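PDB 6TZ0: RNA-dependent RNA Polymerase from Bombyx mori cytoplasmic polyhedrosis virus, which synthesises RNA from ribonucleoside triphosphates on an RNA template, most likely serving both transcription and replication of the double-stranded viral genome. Local coordinates for residues Ser619-Tyr622 against Gly628-Lys631; Val477-Gln480 against Gln486-Ile489. One frame throughout, in Å; residues are numbered along the deposited sequence.

Interaction 1 (Ser619-Tyr622 against Gly628-Lys631); sequences STSY and GQVK
Tyr622 and Val630 face each other as a hydrogen-bonded antiparallel pair, and two backbone bonds define it. Tyr622 N donates to Val630 O at 2.7 Å, and Val630 N returns a bond to Tyr622 O at 2.6 Å. Flanking these are two weaker CA-H...O contacts: Ser621 CA lies 3.3 Å from Val630 O, and Gln629 CA lies 3.5 Å from Tyr622 O. Each carbonyl thus receives an amide and a CA-H from the opposing strand.

One side-chain bond runs diagonally across the strand pair. Gln629 reaches over with an extended chain, and its NE2 donates to Ser621 OG at 2.9 Å with an N-H...O angle of 163°. The hydroxyl lies only 2° out of the amide plane. Ser621 OG is placed for this by a chi1 of 178°, which sets it opposite its own backbone N, and Gln629 CG comes alongside it at 3.3 Å.

Apolar groups mostly look elsewhere. The ring of Tyr622 leaves the hairpin to rest on Leu476 and on helix 349-356, whereas Val630 meets Phe94 of its own chain and Arg500 of the Viral structural protein 4 chain. Ser621 is also tied by backbone bonds to Ile474 of strand 474-477.

The contact is a beta-hairpin pairing at the edge of a mixed sheet in the polymerase domain. Its chemistry implies that cohesion rests on backbone polarity plus one amide-hydroxyl bond, leaving the outer strand available to pack against the partner protein.

Interaction 2 (Val477-Gln480 against Gln486-Ile489); sequences VERQ and QRAI
Gln486 NE2 is gripped by two acceptors: Glu478 OE1 across the contact and, more weakly, Thr347 O. The bond to Glu478 OE1 measures 3.1 Å with an N-H...O angle of 158°, but the amide comes in from above the carboxylate, 60° out of its plane. Glu478 reaches this spot because CG sits between its backbone N and carbonyl carbon (chi1 54°) and the chain bends again at chi2, whereas Gln486 is extended. The two side chains therefore cross at a slant, and Gln486 CG passes 3.3 Å from Arg479 O.

The other end is built from backbone. Ile489 N donates to Val477 O at 2.7 Å and Val477 N to Ile489 O at 2.9 Å, an antiparallel hydrogen-bonded pair. On the same face Val477 CG1 touches Ile489 CG2 at 3.7 Å, the two side chains running side by side. Further along, regular pairing fails: Arg479 N makes only a weak bond, 3.3 Å long, to Gln486 O. Arg487, with positive phi, is the extra residue over which the register slips between Ala488 and Gln486.

Arg479 and Arg487 run alongside each other in extended form, Arg479 CD lying 4.1 Å from Arg487 CD, with their guanidinium planes nearly perpendicular. Arg479 CD lies at the edge of the Arg487 group, near its plane.

Arg485, a UTP-binding residue, adjoins segment 486-489, and the Arg487 side chain is about 5 Å from that of the UTP-binding Asp552. Clustered arginines on a fingers loop are consistent with motif F of viral polymerases. The chemistry implies a loop fixed by amide-carboxylate and backbone bonds, with basic groups probably available to incoming triphosphate.

Both contacts belong to the central polymerase domain and come in series along the chain, interaction 2 closing before interaction 1 opens. Their centres are 14 Å apart and their nearest atoms about 6 Å, without touching. They share one mixed four-stranded sheet, ordered 489-491, 474-477, 620-624, 628-631. Interaction 2 continues from the antiparallel first pair into the loop joining it, and interaction 1 is the hairpin at the other edge; the parallel pairing of 474-477 with 620-624 connects them. One sheet thus spans from the loop bordering the nucleotide-binding residues Arg485 and Asp552 to a margin packed against the Viral structural protein 4 chain.

Interaction 1 (Ser619-Tyr622 against Gly628-Lys631)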
# COMPACT_ATOMS: atom_id res chain seq x y z
N SER A 619 -13.22 -9.20 -1.23
CA SER A 619 -12.56 -10.50 -1.38
C SER A 619 -11.54 -10.53 -2.51
O SER A 619 -11.88 -10.36 -3.68
CB SER A 619 -13.61 -11.57 -1.63
OG SER A 619 -14.47 -11.69 -0.52
N THR A 620 -10.28 -10.73 -2.14
CA THR A 620 -9.21 -10.83 -3.10
C THR A 620 -9.19 -12.21 -3.75
O THR A 620 -9.50 -13.22 -3.12
CB THR A 620 -7.86 -10.56 -2.43
OG1 THR A 620 -7.67 -11.52 -1.39
CG2 THR A 620 -7.85 -9.18 -1.83
N SER A 621 -8.81 -12.23 -5.01
CA SER A 621 -8.72 -13.46 -5.79
C SER A 621 -7.26 -13.70 -6.14
O SER A 621 -6.61 -12.82 -6.73
CB SER A 621 -9.58 -13.38 -7.04
OG SER A 621 -9.46 -14.56 -7.81
N TYR A 622 -6.74 -14.86 -5.78
CA TYR A 622 -5.38 -15.25 -6.12
C TYR A 622 -5.42 -16.37 -7.15
O TYR A 622 -6.22 -17.31 -7.03
CB TYR A 622 -4.60 -15.69 -4.89
CG TYR A 622 -3.22 -16.18 -5.24
CD1 TYR A 622 -2.25 -15.31 -5.71
CD2 TYR A 622 -2.89 -17.52 -5.11
CE1 TYR A 622 -1.00 -15.76 -6.05
CE2 TYR A 622 -1.64 -17.98 -5.44
CZ TYR A 622 -0.70 -17.09 -5.93
OH TYR A 622 0.56 -17.55 -6.25
N GLY A 628 -5.72 -23.33 -9.10
CA GLY A 628 -6.41 -22.54 -10.12
C GLY A 628 -6.65 -21.10 -9.66
O GLY A 628 -5.72 -20.32 -9.59
N GLN A 629 -7.90 -20.78 -9.36
CA GLN A 629 -8.28 -19.45 -8.90
C GLN A 629 -8.89 -19.56 -7.51
O GLN A 629 -9.94 -20.18 -7.33
CB GLN A 629 -9.25 -18.79 -9.87
CG GLN A 629 -9.58 -17.37 -9.51
CD GLN A 629 -10.46 -16.70 -10.52
OE1 GLN A 629 -10.85 -17.30 -11.52
NE2 GLN A 629 -10.79 -15.44 -10.28
N VAL A 630 -8.22 -18.94 -6.54
CA VAL A 630 -8.59 -19.03 -5.13
C VAL A 630 -9.15 -17.68 -4.70
O VAL A 630 -8.50 -16.65 -4.89
CB VAL A 630 -7.39 -19.43 -4.26
CG1 VAL A 630 -7.78 -19.49 -2.79
CG2 VAL A 630 -6.82 -20.75 -4.72
N LYS A 631 -10.34 -17.69 -4.11
CA LYS A 631 -10.98 -16.48 -3.63
C LYS A 631 -10.96 -16.47 -2.11
O LYS A 631 -10.69 -17.48 -1.47
CB LYS A 631 -12.41 -16.39 -4.17
CG LYS A 631 -12.42 -16.25 -5.68
CD LYS A 631 -13.81 -16.26 -6.25
CE LYS A 631 -14.42 -17.64 -6.21
NZ LYS A 631 -13.73 -18.58 -7.13

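Interaction 2 (Val477-Gln480 against Gln486-Ile489)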
# COMPACT_ATOMS: atom_id res chain seq x y z
N VAL A 477 -1.18 -9.92 -4.19
CA VAL A 477 0.27 -9.99 -4.38
C VAL A 477 0.93 -10.01 -3.00
O VAL A 477 0.50 -9.33 -2.07
CB VAL A 477 0.77 -8.83 -5.28
CG1 VAL A 477 0.40 -7.46 -4.72
CG2 VAL A 477 2.27 -8.92 -5.54
N GLU A 478 1.94 -10.86 -2.86
CA GLU A 478 2.49 -11.14 -1.54
C GLU A 478 3.64 -10.19 -1.22
O GLU A 478 4.00 -9.31 -2.01
CB GLU A 478 2.89 -12.62 -1.48
CG GLU A 478 3.82 -13.07 -2.59
CD GLU A 478 5.26 -12.88 -2.23
OE1 GLU A 478 5.52 -12.73 -1.02
OE2 GLU A 478 6.13 -12.87 -3.13
N ARG A 479 4.22 -10.35 -0.03
CA ARG A 479 5.22 -9.43 0.49
C ARG A 479 6.25 -10.23 1.29
O ARG A 479 6.01 -11.37 1.68
CB ARG A 479 4.54 -8.34 1.35
CG ARG A 479 5.41 -7.16 1.76
CD ARG A 479 4.64 -6.11 2.54
NE ARG A 479 5.55 -5.09 3.06
CZ ARG A 479 5.95 -4.03 2.36
NH1 ARG A 479 5.53 -3.85 1.12
NH2 ARG A 479 6.78 -3.15 2.91
N GLN A 480 7.43 -9.66 1.47
CA GLN A 480 8.37 -10.11 2.48
C GLN A 480 8.72 -8.97 3.41
O GLN A 480 8.87 -7.83 2.98
CB GLN A 480 9.68 -10.64 1.87
CG GLN A 480 9.71 -12.07 1.43
CD GLN A 480 8.95 -12.33 0.17
OE1 GLN A 480 8.03 -13.14 0.14
NE2 GLN A 480 9.33 -11.64 -0.90
N GLN A 486 3.81 -13.28 5.98
CA GLN A 486 4.04 -12.97 4.58
C GLN A 486 3.22 -11.77 4.09
O GLN A 486 3.69 -11.06 3.19
CB GLN A 486 3.76 -14.21 3.72
CG GLN A 486 4.34 -14.11 2.31
CD GLN A 486 4.14 -15.36 1.50
OE1 GLN A 486 3.52 -16.32 1.94
NE2 GLN A 486 4.69 -15.37 0.29
N ARG A 487 2.04 -11.51 4.66
CA ARG A 487 1.30 -10.25 4.50
C ARG A 487 0.92 -9.98 3.04
O ARG A 487 1.51 -9.16 2.34
CB ARG A 487 2.10 -9.08 5.12
CG ARG A 487 1.40 -7.73 5.18
CD ARG A 487 2.30 -6.71 5.86
NE ARG A 487 1.77 -5.35 5.77
CZ ARG A 487 0.88 -4.84 6.61
NH1 ARG A 487 0.46 -3.59 6.46
NH2 ARG A 487 0.40 -5.57 7.61
N ALA A 488 -0.03 -10.78 2.56
CA ALA A 488 -0.58 -10.60 1.22
C ALA A 488 -1.30 -9.26 1.09
O ALA A 488 -2.28 -8.99 1.80
CB ALA A 488 -1.54 -11.74 0.90
N ILE A 489 -0.84 -8.43 0.15
CA ILE A 489 -1.41 -7.10 -0.08
C ILE A 489 -2.21 -7.13 -1.37
O ILE A 489 -1.89 -7.87 -2.31
CB ILE A 489 -0.29 -6.03 -0.08
CG1 ILE A 489 -0.88 -4.62 0.04
CG2 ILE A 489 0.62 -6.11 -1.29
CD1 ILE A 489 -1.50 -4.40 1.37